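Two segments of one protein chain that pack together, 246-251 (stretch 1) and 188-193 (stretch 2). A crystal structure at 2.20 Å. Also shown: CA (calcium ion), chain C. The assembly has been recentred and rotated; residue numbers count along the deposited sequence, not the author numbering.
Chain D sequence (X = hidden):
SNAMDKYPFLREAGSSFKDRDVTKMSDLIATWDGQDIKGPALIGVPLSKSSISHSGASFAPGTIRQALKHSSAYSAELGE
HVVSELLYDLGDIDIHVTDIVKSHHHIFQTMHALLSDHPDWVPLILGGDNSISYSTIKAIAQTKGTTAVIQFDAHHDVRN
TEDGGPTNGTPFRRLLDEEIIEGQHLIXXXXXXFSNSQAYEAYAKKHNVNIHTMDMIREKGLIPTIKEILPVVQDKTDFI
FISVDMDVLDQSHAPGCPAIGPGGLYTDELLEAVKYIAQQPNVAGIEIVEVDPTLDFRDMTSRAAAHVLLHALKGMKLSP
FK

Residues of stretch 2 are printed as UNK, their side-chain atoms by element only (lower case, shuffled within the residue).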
# COMPACT_ATOMS: atom_id res chain seq x y z
N MSE D 246 13.62 19.38 -3.13
CA MSE D 246 14.04 17.99 -3.18
C MSE D 246 13.75 17.34 -4.52
O MSE D 246 14.33 16.31 -4.85
CB MSE D 246 13.42 17.18 -2.02
CG MSE D 246 13.97 17.57 -0.64
SE MSE D 246 15.90 17.22 -0.37
CE MSE D 246 15.77 15.27 -0.21
N ASP D 247 12.89 17.96 -5.33
CA ASP D 247 12.58 17.35 -6.62
C ASP D 247 13.70 17.53 -7.64
O ASP D 247 13.61 17.00 -8.75
CB ASP D 247 11.20 17.74 -7.16
CG ASP D 247 11.12 19.19 -7.58
OD1 ASP D 247 12.18 19.79 -7.94
OD2 ASP D 247 9.99 19.73 -7.55
N VAL D 248 14.76 18.23 -7.25
CA VAL D 248 15.99 18.24 -8.04
C VAL D 248 16.57 16.81 -8.10
O VAL D 248 17.30 16.46 -9.03
CB VAL D 248 17.04 19.19 -7.41
CG1 VAL D 248 17.72 18.54 -6.19
CG2 VAL D 248 18.07 19.60 -8.44
N LEU D 249 16.23 15.99 -7.11
CA LEU D 249 16.72 14.63 -7.06
C LEU D 249 15.95 13.76 -8.02
O LEU D 249 14.78 14.00 -8.28
CB LEU D 249 16.58 14.04 -5.65
CG LEU D 249 17.47 14.65 -4.58
CD1 LEU D 249 16.95 14.31 -3.19
CD2 LEU D 249 18.95 14.21 -4.74
N ASP D 250 16.63 12.74 -8.54
CA ASP D 250 16.05 11.75 -9.41
C ASP D 250 14.95 10.98 -8.70
O ASP D 250 15.06 10.68 -7.50
CB ASP D 250 17.14 10.78 -9.87
CG ASP D 250 16.66 9.84 -10.95
OD1 ASP D 250 16.73 10.21 -12.15
OD2 ASP D 250 16.22 8.73 -10.62
N GLN D 251 13.90 10.62 -9.45
CA GLN D 251 12.76 9.95 -8.81
C GLN D 251 13.19 8.70 -8.04
O GLN D 251 12.61 8.39 -7.01
CB GLN D 251 11.63 9.65 -9.80
CG GLN D 251 11.99 8.78 -10.98
CD GLN D 251 10.81 8.61 -11.93
OE1 GLN D 251 9.78 9.27 -11.78
NE2 GLN D 251 10.95 7.73 -12.91
N UNK D 188 20.67 28.73 -10.19
CA UNK D 188 19.76 27.59 -10.26
C UNK D 188 20.54 26.37 -10.68
O UNK D 188 21.16 26.37 -11.73
c UNK D 188 17.79 29.08 -10.96
o UNK D 188 16.63 29.01 -13.07
n UNK D 188 15.42 29.53 -11.25
c UNK D 188 18.62 27.84 -11.26
c UNK D 188 16.56 29.20 -11.85
N UNK D 189 20.51 25.34 -9.84
CA UNK D 189 21.31 24.15 -10.08
C UNK D 189 20.39 22.96 -10.28
O UNK D 189 19.54 22.68 -9.43
c UNK D 189 22.26 23.89 -8.89
c UNK D 189 23.32 24.94 -8.57
c UNK D 189 24.43 24.96 -9.63
c UNK D 189 23.93 24.71 -7.19
N UNK D 190 20.54 22.28 -11.41
CA UNK D 190 19.79 21.06 -11.69
C UNK D 190 18.61 21.21 -12.62
O UNK D 190 17.80 20.28 -12.75
N UNK D 191 18.51 22.37 -13.29
CA UNK D 191 17.37 22.63 -14.20
C UNK D 191 17.30 21.50 -15.22
O UNK D 191 18.27 21.21 -15.91
c UNK D 191 17.49 24.00 -14.91
c UNK D 191 16.41 24.15 -15.95
c UNK D 191 16.19 25.13 -13.01
c UNK D 191 17.44 25.15 -13.89
N UNK D 192 16.15 20.85 -15.32
CA UNK D 192 16.10 19.55 -15.98
C UNK D 192 15.38 19.62 -17.32
O UNK D 192 14.35 20.28 -17.45
n UNK D 192 13.56 14.69 -12.56
c UNK D 192 15.68 17.07 -15.44
n UNK D 192 14.96 15.60 -10.98
n UNK D 192 15.17 16.20 -13.20
c UNK D 192 15.44 18.52 -15.05
c UNK D 192 14.80 16.15 -14.62
c UNK D 192 14.56 15.50 -12.25
N UNK D 193 15.95 18.95 -18.32
CA UNK D 193 15.33 18.80 -19.64
C UNK D 193 13.91 18.23 -19.55
O UNK D 193 13.69 17.19 -18.94
c UNK D 193 15.67 17.56 -21.88
o UNK D 193 15.94 19.83 -22.57
c UNK D 193 16.01 18.62 -22.91
o UNK D 193 16.34 18.25 -24.07
c UNK D 193 16.21 17.89 -20.50
CA CA C . 11.00 21.81 -8.41
O HOH W 1 17.03 17.82 -11.53
O HOH W 2 12.28 13.79 -10.01

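Position 188 carries five side-chain atoms: an unbranched run of three carbons, the third bearing one oxygen and one nitrogen. They touch nothing on stretch 1. A terminal amide on that length of chain is glutamine. The amide oxygen and nitrogen of Gln 188 are both hydrogen-bonded elsewhere in the structure, as a buried polar group requires.

Position 189 has four carbons, forked at the second, with no polar atom. The contact is made by the backbone: the O of position 189 lies 3.6 Å from Val 248 CG2. This is leucine. The CA-to-CB bond of Leu 189 points sideways and the end of the side chain leads away from stretch 1. A hydrocarbon side chain suits this buried strand position.

Position 190 has no side-chain atoms, and its CA sits 4.0 Å from Val 248 CG2. It is glycine. Gly 190 has phi/psi of 102/11, where a CB would be jammed against the preceding carbonyl oxygen, and that CB would also point toward stretch 1, 2.4 Å from Val 248 CG2. Its absence permits the close approach.

Position 191 again has four carbons, but the fork is at the first and one arm is two carbons long; nothing on stretch 1 is touched. This is isoleucine. Ile 191 directs its CA-to-CB bond away from stretch 1; its apolar side chain is buried all the same.

Position 192 shows three carbons, a nitrogen, and then a carbon carrying two more nitrogens. One terminal nitrogen lies 3.0 Å from Asp 247 O, 3.2 Å from Val 248 O and 3.1 Å from Leu 249 O. This guanidinium identifies arginine, long enough to reach the carbonyls of Val 248, in the 3-10 segment, and Leu 249, just after it. Arg 192 NH2 donates weak hydrogen bonds to Val 248 O and Leu 249 O, both near the guanidinium plane. Toward Asp 247 O the angle is too poor for a hydrogen bond.

Position 193 has three carbons, the third carrying two oxygens, and is out of reach of stretch 1. It is glutamate. Glu 193 is partly exposed, and its carboxylate is hydrogen-bonded elsewhere.

The contact thus joins packing of the Val 248 side chain, through CG2, against the backbone of Leu 189 and Gly 190 to a polar anchor at Arg 192. Water 1 reinforces it, its O accepting from Arg 192 NE (3.0 Å) and donating to Gly 190 O and Val 248 O (both 2.9 Å). Arg 192 engages main-chain carbonyls; the Asp 247 carboxylate binds the calcium ion, with OD1 2.4 Å and OD2 2.5 Å from CA of that ion.

Stretch 2 (188-193) QLGIRE
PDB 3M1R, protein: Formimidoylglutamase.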